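PDB 3UPV: heat shock protein STI1 from Saccharomyces cerevisiae, which serves as an adaptor between the chaperones Hsp70 and Hsp90, and is seen here through its TPR2B domain in complex with a C-terminal Hsp70 peptide. Local coordinates for residues 3-8 and 37-42; 43-48 and 75-80; 90-95 and 119-124. All coordinates share one frame; numbering follows the deposited sequence.

Interaction 1 (3-8 and 37-42)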
loop_
_atom_site.group_PDB
_atom_site.type_symbol
_atom_site.label_atom_id
_atom_site.label_comp_id
_atom_site.label_asym_id
_atom_site.label_seq_id
_atom_site.Cartn_x
_atom_site.Cartn_y
_atom_site.Cartn_z
ATOM N N LYS A 3 -3.273 9.044 -20.045
ATOM C CA LYS A 3 -2.051 8.254 -20.025
ATOM C C LYS A 3 -1.679 7.761 -18.609
ATOM O O LYS A 3 -1.075 6.714 -18.449
ATOM C CB LYS A 3 -0.896 9.031 -20.609
ATOM C CG LYS A 3 -1.043 9.200 -22.107
ATOM C CD LYS A 3 0.154 9.894 -22.674
ATOM C CE LYS A 3 0.434 9.438 -24.098
ATOM N NZ LYS A 3 1.265 10.451 -24.844
ATOM N N ALA A 4 -2.093 8.491 -17.595
ATOM C CA ALA A 4 -1.918 8.011 -16.194
ATOM C C ALA A 4 -2.831 6.835 -15.957
ATOM O O ALA A 4 -2.427 5.847 -15.356
ATOM C CB ALA A 4 -2.228 9.157 -15.181
ATOM N N GLU A 5 -4.049 6.955 -16.482
ATOM C CA GLU A 5 -5.030 5.922 -16.398
ATOM C C GLU A 5 -4.603 4.651 -17.162
ATOM O O GLU A 5 -4.760 3.553 -16.637
ATOM C CB GLU A 5 -6.377 6.466 -16.856
ATOM C CG GLU A 5 -7.464 5.452 -16.791
ATOM C CD GLU A 5 -7.880 5.069 -15.343
ATOM O OE1 GLU A 5 -8.783 4.203 -15.260
ATOM O OE2 GLU A 5 -7.351 5.627 -14.354
ATOM N N GLU A 6 -4.073 4.797 -18.386
ATOM C CA GLU A 6 -3.528 3.647 -19.113
ATOM C C GLU A 6 -2.428 2.974 -18.309
ATOM O O GLU A 6 -2.348 1.715 -18.253
ATOM C CB GLU A 6 -2.992 4.090 -20.455
ATOM C CG GLU A 6 -2.027 3.140 -21.171
ATOM C CD GLU A 6 -1.532 3.753 -22.465
ATOM O OE1 GLU A 6 -1.620 4.986 -22.569
ATOM O OE2 GLU A 6 -1.061 3.045 -23.388
ATOM N N ALA A 7 -1.517 3.800 -17.784
ATOM C CA ALA A 7 -0.484 3.245 -16.903
ATOM C C ALA A 7 -1.016 2.489 -15.688
ATOM O O ALA A 7 -0.558 1.367 -15.385
ATOM C CB ALA A 7 0.568 4.345 -16.496
ATOM N N ARG A 8 -2.088 2.999 -15.081
ATOM C CA ARG A 8 -2.694 2.294 -13.922
ATOM C C ARG A 8 -3.251 0.923 -14.400
ATOM O O ARG A 8 -3.162 -0.078 -13.677
ATOM C CB ARG A 8 -3.834 3.158 -13.378
ATOM C CG ARG A 8 -4.621 2.562 -12.147
ATOM C CD ARG A 8 -5.837 3.434 -11.771
ATOM N NE ARG A 8 -6.968 3.187 -12.670
ATOM C CZ ARG A 8 -7.706 2.083 -12.696
ATOM N NH1 ARG A 8 -8.683 1.979 -13.590
ATOM N NH2 ARG A 8 -7.508 1.107 -11.827
ATOM N N ASP A 37 -1.677 11.644 -7.459
ATOM C CA ASP A 37 -2.586 10.538 -7.350
ATOM C C ASP A 37 -1.939 9.568 -6.399
ATOM O O ASP A 37 -0.966 8.867 -6.764
ATOM C CB ASP A 37 -2.864 9.951 -8.740
ATOM C CG ASP A 37 -3.923 8.847 -8.730
ATOM O OD1 ASP A 37 -4.463 8.550 -9.822
ATOM O OD2 ASP A 37 -4.236 8.286 -7.649
ATOM N N ALA A 38 -2.448 9.509 -5.165
ATOM C CA ALA A 38 -1.945 8.531 -4.155
ATOM C C ALA A 38 -1.921 7.056 -4.637
ATOM O O ALA A 38 -1.130 6.269 -4.149
ATOM C CB ALA A 38 -2.784 8.608 -2.848
ATOM N N ARG A 39 -2.822 6.669 -5.533
ATOM C CA ARG A 39 -2.919 5.267 -5.932
ATOM C C ARG A 39 -1.616 4.811 -6.570
ATOM O O ARG A 39 -1.250 3.635 -6.438
ATOM C CB ARG A 39 -4.054 5.019 -6.921
ATOM C CG ARG A 39 -5.423 5.340 -6.341
ATOM C CD ARG A 39 -6.536 5.185 -7.369
ATOM N NE ARG A 39 -6.316 6.137 -8.465
ATOM C CZ ARG A 39 -7.010 6.152 -9.600
ATOM N NH1 ARG A 39 -8.016 5.273 -9.793
ATOM N NH2 ARG A 39 -6.740 7.081 -10.525
ATOM N N GLY A 40 -0.953 5.685 -7.316
ATOM C CA GLY A 40 0.281 5.250 -8.000
ATOM C C GLY A 40 1.361 4.808 -7.013
ATOM O O GLY A 40 2.088 3.803 -7.244
ATOM N N TYR A 41 1.518 5.589 -5.941
ATOM C CA TYR A 41 2.497 5.271 -4.885
ATOM C C TYR A 41 2.116 3.991 -4.180
ATOM O O TYR A 41 2.970 3.097 -4.051
ATOM C CB TYR A 41 2.576 6.447 -3.907
ATOM C CG TYR A 41 3.012 7.699 -4.586
ATOM C CD1 TYR A 41 2.057 8.661 -4.940
ATOM C CD2 TYR A 41 4.340 7.894 -4.958
ATOM C CE1 TYR A 41 2.383 9.796 -5.608
ATOM C CE2 TYR A 41 4.721 9.134 -5.594
ATOM C CZ TYR A 41 3.713 10.053 -5.956
ATOM O OH TYR A 41 3.919 11.247 -6.627
ATOM N N SER A 42 0.865 3.893 -3.735
ATOM C CA SER A 42 0.412 2.694 -3.043
ATOM C C SER A 42 0.597 1.497 -3.967
ATOM O O SER A 42 1.029 0.428 -3.517
ATOM C CB SER A 42 -1.045 2.830 -2.596
ATOM O OG SER A 42 -1.527 1.566 -2.144
#
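Arg-8 lays its CD over one face of the Arg-39 guanidinium, 3.4 Å above the plane and displaced toward the rim, with NH1 of Arg-39 the atom closest to that CD at 3.5 Å. The two guanidinium planes are turned by only 17° from each other. Each is tied to an acid of its own segment by a side-on, two-nitrogen grip. Arg-8 gives NE to OE2 and NH1 to OE1 of Glu-5, the latter at 2.8 Å, meeting both oxygens from above the carboxylate plane. Arg-39 bends at its third torsion (chi3 -62°) and sets NE and NH2 against the syn lone pairs of Asp-37, with NH2 2.8 Å from OD1. OD2 of the same aspartate also N-caps helix 38-50 by accepting from the backbone N of Arg-39. A leucine in place of Arg-39 would probably leave Asp-37 without its charged mate and take the flat support from beneath Arg-8. Beyond the pair, Arg-8 NH2 forms a salt bridge with the backbone of the bound peptide, consistent with its terminal carboxylate, and Arg-39 packs on an acidic peptide side chain. The acids thus probably offset the gathered positive charge, leaving two basic groups oriented for an anionic ligand.

Interaction 2 (43-48 and 75-80)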
loop_
_atom_site.group_PDB
_atom_site.type_symbol
_atom_site.label_atom_id
_atom_site.label_comp_id
_atom_site.label_asym_id
_atom_site.label_seq_id
_atom_site.Cartn_x
_atom_site.Cartn_y
_atom_site.Cartn_z
ATOM N N ASN A 43 0.249 1.665 -5.265
ATOM C CA ASN A 43 0.310 0.557 -6.202
ATOM C C ASN A 43 1.769 0.163 -6.443
ATOM O O ASN A 43 2.119 -1.031 -6.378
ATOM C CB ASN A 43 -0.371 0.896 -7.537
ATOM C CG ASN A 43 -1.914 0.939 -7.459
ATOM O OD1 ASN A 43 -2.576 0.459 -6.517
ATOM N ND2 ASN A 43 -2.488 1.500 -8.517
ATOM N N ARG A 44 2.665 1.151 -6.643
ATOM C CA ARG A 44 4.043 0.750 -6.803
ATOM C C ARG A 44 4.547 0.059 -5.536
ATOM O O ARG A 44 5.273 -0.963 -5.649
ATOM C CB ARG A 44 4.898 1.997 -7.075
ATOM C CG ARG A 44 6.293 1.614 -7.489
ATOM C CD ARG A 44 7.166 2.766 -8.071
ATOM N NE ARG A 44 7.378 3.832 -7.125
ATOM C CZ ARG A 44 7.945 4.984 -7.435
ATOM N NH1 ARG A 44 8.329 5.252 -8.715
ATOM N NH2 ARG A 44 8.078 5.884 -6.481
ATOM N N ALA A 45 4.166 0.570 -4.335
ATOM C CA ALA A 45 4.530 -0.133 -3.090
ATOM C C ALA A 45 4.109 -1.602 -3.122
ATOM O O ALA A 45 4.801 -2.501 -2.597
ATOM C CB ALA A 45 3.920 0.534 -1.878
ATOM N N ALA A 46 2.935 -1.854 -3.639
ATOM C CA ALA A 46 2.422 -3.250 -3.619
ATOM C C ALA A 46 3.364 -4.133 -4.401
ATOM O O ALA A 46 3.646 -5.300 -4.013
ATOM C CB ALA A 46 0.989 -3.305 -4.199
ATOM N N ALA A 47 3.815 -3.613 -5.536
ATOM C CA ALA A 47 4.704 -4.403 -6.373
ATOM C C ALA A 47 6.129 -4.542 -5.797
ATOM O O ALA A 47 6.773 -5.617 -5.858
ATOM C CB ALA A 47 4.709 -3.844 -7.824
ATOM N N LEU A 48 6.663 -3.442 -5.279
ATOM C CA LEU A 48 7.964 -3.471 -4.623
ATOM C C LEU A 48 7.917 -4.462 -3.414
ATOM O O LEU A 48 8.856 -5.155 -3.150
ATOM C CB LEU A 48 8.315 -2.091 -4.120
ATOM C CG LEU A 48 8.672 -1.054 -5.197
ATOM C CD1 LEU A 48 8.549 0.343 -4.594
ATOM C CD2 LEU A 48 10.123 -1.246 -5.664
ATOM N N TYR A 75 -2.204 2.811 4.471
ATOM C CA TYR A 75 -1.848 2.550 5.867
ATOM C C TYR A 75 -1.695 1.056 6.129
ATOM O O TYR A 75 -0.661 0.627 6.778
ATOM C CB TYR A 75 -2.865 3.120 6.833
ATOM C CG TYR A 75 -3.108 4.615 6.796
ATOM C CD1 TYR A 75 -2.347 5.507 7.570
ATOM C CD2 TYR A 75 -4.126 5.153 6.005
ATOM C CE1 TYR A 75 -2.615 6.894 7.530
ATOM C CE2 TYR A 75 -4.336 6.523 5.926
ATOM C CZ TYR A 75 -3.630 7.381 6.708
ATOM O OH TYR A 75 -3.975 8.729 6.649
ATOM N N ILE A 76 -2.630 0.256 5.590
ATOM C CA ILE A 76 -2.558 -1.157 5.817
ATOM C C ILE A 76 -1.305 -1.739 5.134
ATOM O O ILE A 76 -0.489 -2.502 5.724
ATOM C CB ILE A 76 -3.798 -1.885 5.355
ATOM C CG1 ILE A 76 -4.977 -1.414 6.191
ATOM C CG2 ILE A 76 -3.545 -3.420 5.478
ATOM C CD1 ILE A 76 -6.308 -1.860 5.663
ATOM N N ARG A 77 -1.068 -1.274 3.904
ATOM C CA ARG A 77 0.147 -1.693 3.197
ATOM C C ARG A 77 1.438 -1.369 3.933
ATOM O O ARG A 77 2.403 -2.176 3.999
ATOM C CB ARG A 77 0.134 -1.026 1.838
ATOM C CG ARG A 77 0.929 -1.807 0.939
ATOM C CD ARG A 77 0.980 -1.292 -0.512
ATOM N NE ARG A 77 -0.314 -1.167 -1.206
ATOM C CZ ARG A 77 -0.990 -2.214 -1.681
ATOM N NH1 ARG A 77 -2.158 -2.068 -2.347
ATOM N NH2 ARG A 77 -0.472 -3.423 -1.500
ATOM N N LYS A 78 1.548 -0.128 4.383
ATOM C CA LYS A 78 2.720 0.271 5.151
ATOM C C LYS A 78 2.964 -0.602 6.395
ATOM O O LYS A 78 4.108 -0.978 6.660
ATOM C CB LYS A 78 2.502 1.683 5.630
ATOM C CG LYS A 78 3.648 2.239 6.473
ATOM C CD LYS A 78 3.321 3.700 6.849
ATOM C CE LYS A 78 4.270 4.214 7.911
ATOM N NZ LYS A 78 4.045 5.671 8.256
ATOM N N ALA A 79 1.889 -0.857 7.162
ATOM C CA ALA A 79 2.012 -1.696 8.365
ATOM C C ALA A 79 2.512 -3.061 8.013
ATOM O O ALA A 79 3.324 -3.644 8.757
ATOM C CB ALA A 79 0.709 -1.812 9.073
ATOM N N THR A 80 1.986 -3.606 6.910
ATOM C CA THR A 80 2.397 -4.964 6.463
ATOM C C THR A 80 3.922 -4.943 6.143
ATOM O O THR A 80 4.641 -5.852 6.530
ATOM C CB THR A 80 1.585 -5.534 5.283
ATOM O OG1 THR A 80 1.824 -4.778 4.101
ATOM C CG2 THR A 80 0.105 -5.521 5.557
HETATM O O HOH W 1 -3.090 0.348 -3.864
#
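Between residues 75-80 and 43-48, contact with Ala-45 and Ala-46 rests on a single long side chain, Arg-77. Just before it in sequence, Ile-76 faces elsewhere, packing on Leu-117 of helix 111-124 and on a polar side chain of the bound peptide. Arg-77 then crosses to helix 38-50. Its CG lies anti to the backbone N (chi1 -155°), which carries the chain out to bring CD 3.7 Å from the Ala-45 CB. A bend at chi3 (-58°) next lays the guanidinium over Ala-46, whose methyl sits 3.1 Å above one face, offset toward the rim. That spacing is tight: NH2 of Arg-77 is itself 3.1 Å from Ala-46 CB, which probably leaves little room for a larger side chain. The guanidinium nitrogens have several partners. NE probably donates to Ser-42 OG, one turn before Ala-46 on helix 38-50, while NH1 donates to the peptide backbone and also to a water at 3.0 Å. The same water donates to Asn-43 OD1 at 2.7 Å, and ND2 of that asparagine binds the peptide backbone, so the two side chains that hold the peptide are linked through this water. Farther on, Thr-80 turns its OG1 back to the Arg-77 carbonyl O at 2.7 Å and rests against an apolar peptide side chain. An asparagine and an arginine presented by the first helices of successive repeats, both holding the peptide main chain, resemble the carboxylate clamp of TPR domains that bind chaperone C-termini.

Interaction 3 (90-95 and 119-124)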
loop_
_atom_site.group_PDB
_atom_site.type_symbol
_atom_site.label_atom_id
_atom_site.label_comp_id
_atom_site.label_asym_id
_atom_site.label_seq_id
_atom_site.Cartn_x
_atom_site.Cartn_y
_atom_site.Cartn_z
ATOM N N SER A 90 6.337 0.418 15.324
ATOM C CA SER A 90 5.840 1.380 14.352
ATOM C C SER A 90 4.628 0.844 13.670
ATOM O O SER A 90 3.698 1.604 13.385
ATOM C CB SER A 90 6.910 1.791 13.337
ATOM O OG SER A 90 7.952 2.489 14.035
ATOM N N ALA A 91 4.639 -0.459 13.391
ATOM C CA ALA A 91 3.483 -1.077 12.743
ATOM C C ALA A 91 2.236 -0.972 13.560
ATOM O O ALA A 91 1.156 -0.702 13.038
ATOM C CB ALA A 91 3.743 -2.541 12.337
ATOM N N LEU A 92 2.375 -1.169 14.858
ATOM C CA LEU A 92 1.193 -1.113 15.725
ATOM C C LEU A 92 0.594 0.318 15.667
ATOM O O LEU A 92 -0.642 0.500 15.616
ATOM C CB LEU A 92 1.681 -1.483 17.149
ATOM C CG LEU A 92 1.938 -3.004 17.360
ATOM C CD1 LEU A 92 2.721 -3.242 18.652
ATOM C CD2 LEU A 92 0.673 -3.906 17.304
ATOM N N GLU A 93 1.454 1.332 15.632
ATOM C CA GLU A 93 1.009 2.740 15.521
ATOM C C GLU A 93 0.322 2.990 14.168
ATOM O O GLU A 93 -0.752 3.609 14.093
ATOM C CB GLU A 93 2.206 3.723 15.723
ATOM C CG GLU A 93 2.499 4.055 17.215
ATOM C CD GLU A 93 3.833 4.803 17.439
ATOM O OE1 GLU A 93 4.184 5.057 18.600
ATOM O OE2 GLU A 93 4.561 5.118 16.480
ATOM N N THR A 94 0.898 2.413 13.114
ATOM C CA THR A 94 0.341 2.589 11.820
ATOM C C THR A 94 -1.036 1.888 11.772
ATOM O O THR A 94 -1.978 2.395 11.134
ATOM C CB THR A 94 1.248 1.970 10.772
ATOM O OG1 THR A 94 2.539 2.586 10.851
ATOM C CG2 THR A 94 0.668 2.172 9.336
ATOM N N LEU A 95 -1.140 0.708 12.406
ATOM C CA LEU A 95 -2.393 -0.012 12.417
ATOM C C LEU A 95 -3.475 0.706 13.212
ATOM O O LEU A 95 -4.679 0.589 12.865
ATOM C CB LEU A 95 -2.265 -1.424 12.919
ATOM C CG LEU A 95 -1.471 -2.247 11.927
ATOM C CD1 LEU A 95 -0.778 -3.515 12.542
ATOM C CD2 LEU A 95 -2.361 -2.562 10.720
ATOM N N TYR A 119 -2.471 -8.174 15.728
ATOM C CA TYR A 119 -2.195 -9.334 16.577
ATOM C C TYR A 119 -0.794 -9.870 16.239
ATOM O O TYR A 119 -0.045 -10.232 17.133
ATOM C CB TYR A 119 -3.210 -10.448 16.366
ATOM C CG TYR A 119 -2.929 -11.561 17.336
ATOM C CD1 TYR A 119 -3.056 -11.334 18.729
ATOM C CD2 TYR A 119 -2.460 -12.807 16.898
ATOM C CE1 TYR A 119 -2.737 -12.358 19.670
ATOM C CE2 TYR A 119 -2.139 -13.823 17.815
ATOM C CZ TYR A 119 -2.280 -13.591 19.184
ATOM O OH TYR A 119 -1.973 -14.574 20.084
ATOM N N LYS A 120 -0.468 -9.900 14.958
ATOM C CA LYS A 120 0.747 -10.513 14.441
ATOM C C LYS A 120 1.911 -9.585 14.877
ATOM O O LYS A 120 2.903 -10.025 15.498
ATOM C CB LYS A 120 0.615 -10.704 12.907
ATOM C CG LYS A 120 1.894 -11.124 12.132
ATOM C CD LYS A 120 1.641 -11.443 10.619
ATOM C CE LYS A 120 1.283 -10.236 9.664
ATOM N NZ LYS A 120 1.960 -10.149 8.225
ATOM N N ALA A 121 1.739 -8.282 14.689
ATOM C CA ALA A 121 2.772 -7.319 15.142
ATOM C C ALA A 121 3.024 -7.370 16.650
ATOM O O ALA A 121 4.201 -7.333 17.120
ATOM C CB ALA A 121 2.453 -5.880 14.687
ATOM N N SER A 122 1.934 -7.421 17.414
ATOM C CA SER A 122 2.064 -7.481 18.873
ATOM C C SER A 122 2.817 -8.728 19.360
ATOM O O SER A 122 3.760 -8.640 20.176
ATOM C CB SER A 122 0.692 -7.403 19.524
ATOM O OG SER A 122 0.869 -7.473 20.924
ATOM N N GLN A 123 2.439 -9.883 18.846
ATOM C CA GLN A 123 3.114 -11.109 19.233
ATOM C C GLN A 123 4.595 -11.122 18.867
ATOM O O GLN A 123 5.427 -11.506 19.725
ATOM C CB GLN A 123 2.330 -12.308 18.708
ATOM C CG GLN A 123 0.829 -12.249 19.192
ATOM C CD GLN A 123 0.672 -12.482 20.686
ATOM O OE1 GLN A 123 0.212 -11.606 21.435
ATOM N NE2 GLN A 123 1.070 -13.676 21.134
ATOM N N GLN A 124 4.964 -10.634 17.669
ATOM C CA GLN A 124 6.390 -10.690 17.314
ATOM C C GLN A 124 7.199 -9.667 18.111
ATOM O O GLN A 124 8.407 -9.841 18.302
ATOM C CB GLN A 124 6.651 -10.622 15.801
ATOM C CG GLN A 124 5.726 -11.515 15.002
ATOM C CD GLN A 124 5.961 -11.521 13.467
ATOM O OE1 GLN A 124 5.202 -12.167 12.734
ATOM N NE2 GLN A 124 7.026 -10.846 12.985
#
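Flat groups have no part in the meeting of Leu-92 with Ala-121; Tyr-119, two residues before that alanine and with its CB pointing away from residues 90-95, carries on one face of its ring the CG of Gln-123 from its own helix, 3.4 Å above the plane and offset toward the rim. The contact itself is aliphatic. Leu-92 points at helix 111-124 with CG anti to its carbonyl carbon (chi1 -76°), and its CD2 branch does the touching, lying 3.7 Å from Ala-121 CB. The same methyl reaches past the alanine to the next residue, coming 3.7 Å from the backbone N of Ser-122 and 4.1 Å from the Ser-122 CB. Next to Leu-92 in the chain, Ala-91 meets the same Ala-121 methyl to methyl, their CB atoms 4.3 Å apart. Small side chains at this point are consistent with the close approach of the backbones, with the CA atoms of Leu-92 and Ala-121 separated by 6.4 Å, while the local axes pass 9.3 Å from each other, near antiparallel at 156°. Outside the two segments, Tyr-118 adds to the cover on Leu-92, and Ala-91 also rests on Ile-83 of helix 72-84. Packing of this kind, in which a last helix lies against the second helix of the final repeat, TPR 9, is the C-terminal capping commonly found in TPR domains.

The three contacts follow one another along the right-handed TPR superhelix. Interactions 1 and 2 share helix 38-50; their centres are 14 Å apart, and Ser-42 OG lies 3.1 Å from Arg-77 NE, a probable hydrogen bond that joins them. Both reach the bound Hsp70 peptide, the first through Arg-8 and Arg-39, the second through Asn-43 and Arg-77. Interaction 3, with its centre 15 Å from that of interaction 2, belongs to the interhelix packing instead. Ala-79 CB against Leu-95 CD2, at 3.6 Å, connects it to the peptide-binding helix 72-84. Interactions 1 and 3 lie on opposite sides of the chain's centre, with their own centres 29 Å apart and nearest atoms about 12 Å apart.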